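Local coordinates for protein CheA (Treponema denticola, PDB 6Y1Y) that is a chemotaxis histidine kinase, seen here as its dimerization domain, that probably autophosphorylates and relays chemoreceptor signals to the flagellar motors, at the interface of chains A and B. Numbering follows the deposited sequence. Chains: chain A/B, CheA.

Contact 1: the interface of chains A and B. Residues chain A 94, 97-98; chain B 38.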
loop_
_atom_site.group_PDB
_atom_site.type_symbol
_atom_site.label_atom_id
_atom_site.label_comp_id
_atom_site.label_asym_id
_atom_site.label_seq_id
_atom_site.Cartn_x
_atom_site.Cartn_y
_atom_site.Cartn_z
ATOM N N ASP A 94 -7.420 0.240 -6.005
ATOM C CA ASP A 94 -6.400 0.878 -6.831
ATOM C C ASP A 94 -6.448 2.406 -6.747
ATOM O O ASP A 94 -5.399 3.046 -6.621
ATOM C CB ASP A 94 -6.511 0.390 -8.273
ATOM C CG ASP A 94 -7.714 0.923 -8.973
ATOM O OD1 ASP A 94 -8.845 0.580 -8.561
ATOM O OD2 ASP A 94 -7.530 1.709 -9.927
ATOM N N MET A 97 -5.300 3.461 -3.314
ATOM C CA MET A 97 -3.859 3.283 -3.218
ATOM C C MET A 97 -3.110 4.391 -3.946
ATOM O O MET A 97 -2.137 4.938 -3.420
ATOM C CB MET A 97 -3.461 1.919 -3.767
ATOM C CG MET A 97 -1.978 1.700 -3.711
ATOM S SD MET A 97 -1.516 1.010 -2.114
ATOM C CE MET A 97 0.081 0.261 -2.526
ATOM N N LYS A 98 -3.537 4.724 -5.169
ATOM C CA LYS A 98 -2.846 5.768 -5.917
ATOM C C LYS A 98 -2.884 7.094 -5.169
ATOM O O LYS A 98 -1.875 7.805 -5.098
ATOM C CB LYS A 98 -3.455 5.926 -7.311
ATOM C CG LYS A 98 -2.592 6.777 -8.244
ATOM C CD LYS A 98 -3.284 7.012 -9.570
ATOM C CE LYS A 98 -2.414 7.873 -10.472
ATOM N NZ LYS A 98 -3.013 8.034 -11.828
ATOM N N TYR B 38 1.603 -0.577 -6.119
ATOM C CA TYR B 38 0.486 -0.101 -6.926
ATOM C C TYR B 38 0.584 -0.643 -8.349
ATOM O O TYR B 38 -0.395 -1.167 -8.896
ATOM C CB TYR B 38 0.451 1.438 -6.929
ATOM C CG TYR B 38 -0.535 2.019 -7.921
ATOM C CD1 TYR B 38 -1.899 2.035 -7.655
ATOM C CD2 TYR B 38 -0.104 2.527 -9.141
ATOM C CE1 TYR B 38 -2.803 2.547 -8.578
ATOM C CE2 TYR B 38 -1.001 3.038 -10.064
ATOM C CZ TYR B 38 -2.347 3.054 -9.775
ATOM O OH TYR B 38 -3.234 3.558 -10.707
HETATM O O HOH W 1 -5.903 4.079 -10.023
HETATM O O HOH W 2 -2.274 5.166 -12.727
#
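B:Tyr38, on helix 7-67 of chain B, lies against one stretch of helix 93-125 of chain A, covering A:Asp94, A:Met97 and A:Lys98 in the helical, coiled-coil dimerization domain of this CheA histidine kinase. The tyrosine buries 70 Å², more than any other residue of the patch. Its CG stands anti to the backbone nitrogen (chi1 171°), which sends the ring out from its own helix and along the partner. At the ring's rim, CE1 of B:Tyr38 lies 3.3 Å from the backbone carbonyl O of A:Asp94. The methylenes of A:Lys98, which buries 36 Å², run obliquely over one face of the ring, toward its hydroxyl end. CB of A:Lys98 sits 3.7 Å from CE1 of B:Tyr38, and farther along the extended chain CD of the same lysine comes 3.6 Å from the phenol OH of B:Tyr38. This aliphatic stretch packs on the tyrosine and carries the terminal amine beyond it. At the inner end, A:Met97 slides past B:Tyr38 in the opposite direction, its CG 4.0 Å from both CD1 and CB of the tyrosine. Two waters join the phenol to polar side-chain groups of chain A. Water 1, in the ring plane at its edge, lies 2.8 Å from B:Tyr38 OH and also meets the carboxylate OD2 of A:Asp94. Water 2 bridges the same OH to the amine NZ of A:Lys98, at 3.1 Å from NZ.

Contact 2: the interface of chains A and B. Residues chain A 34, 37-38, 93, 97; chain B 34, 97, 101.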
loop_
_atom_site.group_PDB
_atom_site.type_symbol
_atom_site.label_atom_id
_atom_site.label_comp_id
_atom_site.label_asym_id
_atom_site.label_seq_id
_atom_site.Cartn_x
_atom_site.Cartn_y
_atom_site.Cartn_z
ATOM N N PHE A 34 -2.266 3.339 4.712
ATOM C CA PHE A 34 -1.726 2.131 4.098
ATOM C C PHE A 34 -2.104 0.879 4.879
ATOM O O PHE A 34 -2.320 -0.170 4.269
ATOM C CB PHE A 34 -0.217 2.274 3.907
ATOM C CG PHE A 34 0.131 3.110 2.706
ATOM C CD1 PHE A 34 0.022 2.584 1.426
ATOM C CD2 PHE A 34 0.501 4.440 2.847
ATOM C CE1 PHE A 34 0.304 3.364 0.308
ATOM C CE2 PHE A 34 0.779 5.224 1.733
ATOM C CZ PHE A 34 0.684 4.674 0.459
ATOM N N LEU A 37 -5.428 0.070 3.623
ATOM C CA LEU A 37 -5.321 -0.511 2.289
ATOM C C LEU A 37 -4.863 -1.961 2.351
ATOM O O LEU A 37 -5.387 -2.805 1.615
ATOM C CB LEU A 37 -4.361 0.318 1.441
ATOM C CG LEU A 37 -4.966 1.643 0.980
ATOM C CD1 LEU A 37 -3.894 2.572 0.446
ATOM C CD2 LEU A 37 -6.015 1.377 -0.073
ATOM N N TYR A 38 -3.918 -2.279 3.242
ATOM C CA TYR A 38 -3.563 -3.684 3.424
ATOM C C TYR A 38 -4.794 -4.497 3.841
ATOM O O TYR A 38 -5.058 -5.567 3.283
ATOM C CB TYR A 38 -2.427 -3.858 4.439
ATOM C CG TYR A 38 -2.428 -5.288 4.900
ATOM C CD1 TYR A 38 -2.046 -6.309 4.041
ATOM C CD2 TYR A 38 -2.892 -5.621 6.161
ATOM C CE1 TYR A 38 -2.105 -7.638 4.446
ATOM C CE2 TYR A 38 -2.958 -6.937 6.573
ATOM C CZ TYR A 38 -2.560 -7.940 5.708
ATOM O OH TYR A 38 -2.630 -9.260 6.124
ATOM N N PHE A 93 -9.706 -0.286 -4.333
ATOM C CA PHE A 93 -8.340 -0.430 -3.839
ATOM C C PHE A 93 -7.348 0.369 -4.680
ATOM O O PHE A 93 -6.506 1.095 -4.137
ATOM C CB PHE A 93 -7.921 -1.904 -3.825
ATOM C CG PHE A 93 -6.500 -2.107 -3.385
ATOM C CD1 PHE A 93 -6.182 -2.153 -2.029
ATOM C CD2 PHE A 93 -5.473 -2.187 -4.310
ATOM C CE1 PHE A 93 -4.875 -2.305 -1.600
ATOM C CE2 PHE A 93 -4.152 -2.329 -3.892
ATOM C CZ PHE A 93 -3.849 -2.397 -2.533
ATOM N N MET A 97 -5.300 3.461 -3.314
ATOM C CA MET A 97 -3.859 3.283 -3.218
ATOM C C MET A 97 -3.110 4.391 -3.946
ATOM O O MET A 97 -2.137 4.938 -3.420
ATOM C CB MET A 97 -3.461 1.919 -3.767
ATOM C CG MET A 97 -1.978 1.700 -3.711
ATOM S SD MET A 97 -1.516 1.010 -2.114
ATOM C CE MET A 97 0.081 0.261 -2.526
ATOM N N PHE B 34 5.721 1.347 -2.191
ATOM C CA PHE B 34 4.281 1.373 -2.414
ATOM C C PHE B 34 3.947 1.717 -3.860
ATOM O O PHE B 34 2.931 1.248 -4.383
ATOM C CB PHE B 34 3.598 2.347 -1.453
ATOM C CG PHE B 34 3.498 1.835 -0.043
ATOM C CD1 PHE B 34 2.773 0.682 0.244
ATOM C CD2 PHE B 34 4.100 2.528 1.001
ATOM C CE1 PHE B 34 2.680 0.210 1.543
ATOM C CE2 PHE B 34 4.019 2.060 2.300
ATOM C CZ PHE B 34 3.305 0.902 2.572
ATOM N N MET B 97 2.610 -6.384 0.706
ATOM C CA MET B 97 1.949 -5.156 1.146
ATOM C C MET B 97 2.042 -5.000 2.658
ATOM O O MET B 97 2.381 -3.922 3.165
ATOM C CB MET B 97 0.490 -5.166 0.689
ATOM C CG MET B 97 -0.277 -3.955 1.117
ATOM S SD MET B 97 0.091 -2.582 0.023
ATOM C CE MET B 97 -1.023 -1.359 0.721
ATOM N N VAL B 101 3.863 -1.932 4.807
ATOM C CA VAL B 101 3.201 -1.128 5.838
ATOM C C VAL B 101 3.992 -1.176 7.137
ATOM O O VAL B 101 4.225 -0.145 7.779
ATOM C CB VAL B 101 1.744 -1.598 6.056
ATOM C CG1 VAL B 101 1.109 -0.836 7.229
ATOM C CG2 VAL B 101 0.918 -1.412 4.782
#
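A:Phe34 and B:Phe34, from helix 7-67 of each chain, stack face to face in the core of the dimeric helical bundle. Their centroids are 3.9 Å apart and the planes are tilted by 20°. The overlap is offset: CD1 of A:Phe34 sits over the centre of the B:Phe34 ring, and the two CD1 atoms approach to 3.5 Å. In both residues CG is anti to the carbonyl carbon (chi1 -79° in A:Phe34); that torsion turns each ring off its copy of helix 7-67 toward the partner's ring.

The thioethers form a second apolar group. A:Met97 and B:Met97 reach toward each other tip to tip, with SD of A:Met97 3.7 Å from CE of B:Met97. The same CE of B:Met97 also lies 3.8 Å from CB of A:Leu37. CG of B:Met97 packs 4.0 Å from CB of A:Tyr38.

Methyl groups also meet backbone carbonyls. CE of A:Met97 lies 3.5 Å from O of B:Phe34, and CG2 of B:Val101 lies 3.5 Å from O of A:Phe34. The valine methyl also packs beside CB of A:Phe34. The stacked rings and the methionines meeting at their tips together join helices 7-67 and 93-125 of both chains in the middle of the dimerization domain.

Contact 3: the interface of chains A and B. Residues chain A 5, 10, 125; chain B 3, 5, 10, 125-126.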
loop_
_atom_site.group_PDB
_atom_site.type_symbol
_atom_site.label_atom_id
_atom_site.label_comp_id
_atom_site.label_asym_id
_atom_site.label_seq_id
_atom_site.Cartn_x
_atom_site.Cartn_y
_atom_site.Cartn_z
ATOM N N VAL A 5 25.729 34.149 17.221
ATOM C CA VAL A 5 24.927 33.768 16.059
ATOM C C VAL A 5 23.769 34.732 15.821
ATOM O O VAL A 5 23.269 35.371 16.763
ATOM C CB VAL A 5 24.382 32.325 16.176
ATOM C CG1 VAL A 5 25.531 31.316 16.274
ATOM C CG2 VAL A 5 23.432 32.181 17.357
ATOM N N ILE A 10 18.502 31.290 14.115
ATOM C CA ILE A 10 17.969 30.315 15.060
ATOM C C ILE A 10 16.455 30.224 14.934
ATOM O O ILE A 10 15.875 29.137 15.046
ATOM C CB ILE A 10 18.404 30.662 16.496
ATOM C CG1 ILE A 10 19.932 30.726 16.587
ATOM C CG2 ILE A 10 17.877 29.623 17.467
ATOM C CD1 ILE A 10 20.614 29.409 16.292
ATOM N N ILE A 125 26.031 26.915 11.628
ATOM C CA ILE A 125 26.335 27.358 12.977
ATOM C C ILE A 125 27.548 26.599 13.510
ATOM O O ILE A 125 28.328 27.140 14.288
ATOM C CB ILE A 125 25.103 27.189 13.876
ATOM C CG1 ILE A 125 23.950 28.052 13.358
ATOM C CG2 ILE A 125 25.430 27.580 15.298
ATOM C CD1 ILE A 125 22.595 27.582 13.836
ATOM N N LEU B 3 22.820 36.050 19.314
ATOM C CA LEU B 3 22.458 34.968 20.216
ATOM C C LEU B 3 23.712 34.148 20.482
ATOM O O LEU B 3 24.613 34.083 19.641
ATOM C CB LEU B 3 21.334 34.073 19.625
ATOM C CG LEU B 3 20.432 33.235 20.544
ATOM C CD1 LEU B 3 19.060 33.002 19.917
ATOM C CD2 LEU B 3 21.069 31.904 20.888
ATOM N N VAL B 5 25.115 30.305 21.496
ATOM C CA VAL B 5 24.728 28.898 21.488
ATOM C C VAL B 5 25.877 28.043 22.003
ATOM O O VAL B 5 27.054 28.376 21.835
ATOM C CB VAL B 5 24.298 28.425 20.077
ATOM C CG1 VAL B 5 23.110 29.224 19.584
ATOM C CG2 VAL B 5 25.460 28.525 19.097
ATOM N N ILE B 10 25.129 22.048 19.709
ATOM C CA ILE B 10 24.990 22.116 18.260
ATOM C C ILE B 10 25.457 20.811 17.626
ATOM O O ILE B 10 24.847 20.313 16.672
ATOM C CB ILE B 10 25.769 23.326 17.710
ATOM C CG1 ILE B 10 25.126 24.635 18.180
ATOM C CG2 ILE B 10 25.869 23.266 16.188
ATOM C CD1 ILE B 10 23.805 24.944 17.520
ATOM N N ILE B 125 19.028 25.334 22.711
ATOM C CA ILE B 125 20.286 25.968 22.329
ATOM C C ILE B 125 20.218 27.475 22.541
ATOM O O ILE B 125 21.256 28.124 22.703
ATOM C CB ILE B 125 20.685 25.637 20.875
ATOM C CG1 ILE B 125 19.733 26.302 19.877
ATOM C CG2 ILE B 125 20.781 24.134 20.669
ATOM C CD1 ILE B 125 20.285 26.395 18.472
ATOM N N ARG B 126 19.018 28.060 22.514
ATOM C CA ARG B 126 18.852 29.507 22.672
ATOM C C ARG B 126 19.227 29.952 24.080
ATOM O O ARG B 126 18.577 29.573 25.061
ATOM C CB ARG B 126 17.419 29.915 22.353
ATOM C CG ARG B 126 17.028 29.717 20.900
ATOM C CD ARG B 126 15.559 30.014 20.716
ATOM N NE ARG B 126 14.763 29.176 21.601
ATOM C CZ ARG B 126 13.461 29.322 21.801
ATOM N NH1 ARG B 126 12.786 30.280 21.172
ATOM N NH2 ARG B 126 12.835 28.504 22.632
#
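A:Val5 and B:Leu3 pair through their backbones in the N-terminal segments: A:Val5 N donates to B:Leu3 O and B:Leu3 N donates to A:Val5 O, both at 2.7 Å, each donor lying in the carbonyl plane with a C=O...N angle of 157°. This reciprocal pair resembles one rung of antiparallel strand pairing. Beside this backbone pair, CG2 of A:Val5 packs 3.6 Å from CB of B:Leu3 and 3.7 Å from CG1 of B:Val5. The two valine side chains cross at about a right angle. With CG1 of A:Val5 anti to the carbonyl carbon (chi1 -61°), CG2 falls between the backbone N and the carbonyl carbon, and this branch faces both partners.

A:Ile10 buries 53 Å² and uses both its branches. CG2 of A:Ile10 rests 3.5 Å from CG in the aliphatic stem of B:Arg126, the two side chains sliding past each other in opposite directions. On the other branch, CD1 of A:Ile10 lies 3.7 Å from CD1 of B:Ile125. Across the bundle, A:Ile125 turns CG2 toward CD1 of B:Ile10, at 3.8 Å, and toward CG2 of B:Val5. The cluster ties the N-terminal segments and the start of helix 7-67 to the end of helix 93-125 of the partner, closing one end of the dimeric bundle.

Contact 4: the interface of chains A and B. Residues chain A 55-56, 59, 62, 79, 83; chain B 55-56, 59.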
loop_
_atom_site.group_PDB
_atom_site.type_symbol
_atom_site.label_atom_id
_atom_site.label_comp_id
_atom_site.label_asym_id
_atom_site.label_seq_id
_atom_site.Cartn_x
_atom_site.Cartn_y
_atom_site.Cartn_z
ATOM N N LEU A 55 -18.113 -21.177 -6.341
ATOM C CA LEU A 55 -18.510 -21.295 -7.742
ATOM C C LEU A 55 -18.185 -22.680 -8.302
ATOM O O LEU A 55 -19.037 -23.329 -8.916
ATOM C CB LEU A 55 -17.804 -20.207 -8.556
ATOM C CG LEU A 55 -17.829 -20.347 -10.077
ATOM C CD1 LEU A 55 -19.257 -20.236 -10.553
ATOM C CD2 LEU A 55 -16.939 -19.286 -10.725
ATOM N N LEU A 56 -16.959 -23.172 -8.072
ATOM C CA LEU A 56 -16.612 -24.498 -8.588
ATOM C C LEU A 56 -17.458 -25.587 -7.945
ATOM O O LEU A 56 -17.878 -26.527 -8.626
ATOM C CB LEU A 56 -15.130 -24.792 -8.374
ATOM C CG LEU A 56 -14.261 -24.587 -9.608
ATOM C CD1 LEU A 56 -14.190 -23.105 -9.955
ATOM C CD2 LEU A 56 -12.896 -25.180 -9.311
ATOM N N MET A 59 -20.821 -25.984 -9.587
ATOM C CA MET A 59 -20.923 -26.472 -10.962
ATOM C C MET A 59 -21.677 -27.798 -11.076
ATOM O O MET A 59 -22.464 -27.939 -12.029
ATOM C CB MET A 59 -19.528 -26.579 -11.594
ATOM C CG MET A 59 -19.563 -26.863 -13.094
ATOM S SD MET A 59 -17.932 -26.739 -13.866
ATOM C CE MET A 59 -18.322 -27.174 -15.568
ATOM N N TYR A 62 -25.380 -27.078 -11.185
ATOM C CA TYR A 62 -25.762 -26.568 -12.492
ATOM C C TYR A 62 -25.827 -27.710 -13.509
ATOM O O TYR A 62 -26.751 -27.768 -14.334
ATOM C CB TYR A 62 -24.754 -25.514 -12.963
ATOM C CG TYR A 62 -24.657 -24.210 -12.194
ATOM C CD1 TYR A 62 -25.778 -23.592 -11.638
ATOM C CD2 TYR A 62 -23.428 -23.570 -12.062
ATOM C CE1 TYR A 62 -25.665 -22.364 -10.964
ATOM C CE2 TYR A 62 -23.307 -22.364 -11.386
ATOM C CZ TYR A 62 -24.425 -21.757 -10.857
ATOM O OH TYR A 62 -24.287 -20.542 -10.192
ATOM N N VAL A 79 -25.330 -17.904 -13.045
ATOM C CA VAL A 79 -23.891 -17.755 -12.833
ATOM C C VAL A 79 -23.489 -16.297 -12.833
ATOM O O VAL A 79 -22.775 -15.828 -11.931
ATOM C CB VAL A 79 -23.117 -18.515 -13.921
ATOM C CG1 VAL A 79 -21.639 -18.117 -13.905
ATOM C CG2 VAL A 79 -23.275 -20.000 -13.726
ATOM N N TYR A 83 -22.017 -14.351 -9.623
ATOM C CA TYR A 83 -20.562 -14.318 -9.596
ATOM C C TYR A 83 -19.898 -13.209 -10.405
ATOM O O TYR A 83 -18.675 -13.060 -10.296
ATOM C CB TYR A 83 -20.003 -15.692 -10.019
ATOM C CG TYR A 83 -20.368 -16.775 -9.010
ATOM C CD1 TYR A 83 -19.654 -16.924 -7.835
ATOM C CD2 TYR A 83 -21.476 -17.606 -9.208
ATOM C CE1 TYR A 83 -19.988 -17.896 -6.912
ATOM C CE2 TYR A 83 -21.821 -18.579 -8.275
ATOM C CZ TYR A 83 -21.080 -18.708 -7.137
ATOM O OH TYR A 83 -21.418 -19.655 -6.206
ATOM N N LEU B 55 -13.192 -17.731 -16.823
ATOM C CA LEU B 55 -13.831 -18.789 -16.038
ATOM C C LEU B 55 -15.356 -18.691 -16.092
ATOM O O LEU B 55 -16.053 -19.708 -16.229
ATOM C CB LEU B 55 -13.329 -18.726 -14.600
ATOM C CG LEU B 55 -13.948 -19.737 -13.635
ATOM C CD1 LEU B 55 -13.698 -21.161 -14.102
ATOM C CD2 LEU B 55 -13.397 -19.516 -12.241
ATOM N N LEU B 56 -15.891 -17.478 -15.951
ATOM C CA LEU B 56 -17.335 -17.268 -16.016
ATOM C C LEU B 56 -17.887 -17.636 -17.386
ATOM O O LEU B 56 -19.002 -18.158 -17.490
ATOM C CB LEU B 56 -17.661 -15.812 -15.680
ATOM C CG LEU B 56 -17.421 -15.431 -14.221
ATOM C CD1 LEU B 56 -17.747 -13.958 -14.004
ATOM C CD2 LEU B 56 -18.220 -16.336 -13.281
ATOM N N MET B 59 -17.815 -21.684 -17.853
ATOM C CA MET B 59 -18.619 -22.612 -17.063
ATOM C C MET B 59 -19.897 -23.020 -17.775
ATOM O O MET B 59 -20.121 -24.238 -17.920
ATOM C CB MET B 59 -18.919 -22.046 -15.673
ATOM C CG MET B 59 -19.576 -23.126 -14.810
ATOM S SD MET B 59 -19.791 -22.789 -13.055
ATOM C CE MET B 59 -18.123 -23.127 -12.472
#
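B:Met59 pushes into the centre of the contact and buries 91 Å² against helix 7-67 of chain A. SD of B:Met59 lies 3.6 Å from CD1 of A:Leu55, the two side chains meeting tip to tip. The bend at the last torsion (chi3 -79°) turns the methyl CE of B:Met59 aside, where it touches CG and CD1 of A:Leu55 and lies 3.8 Å from CB of A:Met59. A:Met59 slides past B:Met59 in the opposite direction; the two copies differ at the last torsion, extended in A:Met59 and bent in B:Met59.

Beside the methionines, A:Leu55 and B:Leu55 meet through their CD2 methyls at 3.9 Å. Next to B:Leu55, B:Leu56 directs CD2 into the junction of A:Val79 and A:Tyr83, 3.9 Å from CG1 of the valine and 3.8 Å from CB of the tyrosine. CD1 of A:Leu55 also covers one face of the A:Tyr83 ring near its rim, an intrachain contact that braces this side of the cluster.

Toward the polar rim, A:Tyr62 offers its ring edge to B:Met59, whose SD lies in the ring plane, 3.9 Å from CD2 of A:Tyr62. CD1 of B:Leu56 comes 3.9 Å from the backbone O of A:Tyr83. The patch brings helices 7-67 of both chains together with helix 72-83 of chain A, near the end of the bundle where each chain turns back.

Contacts 1 and 2 are neighbours, with C-alpha centres about 7 Å apart, and share A:Met97, which faces B:Tyr38 in contact 1 and B:Met97 with B:Phe34 in contact 2. Contact 3 lies about 42 Å from contact 2, and contact 4 about 30 Å from it; contacts 3 and 4 are about 72 Å apart. Helix 7-67 takes part in all four, joined by helix 93-125 in contacts 1 to 3 and by helix 72-83 in contact 4. The dimer is therefore held at both ends and in the middle, and its two-fold symmetry repeats each contact with the chains exchanged.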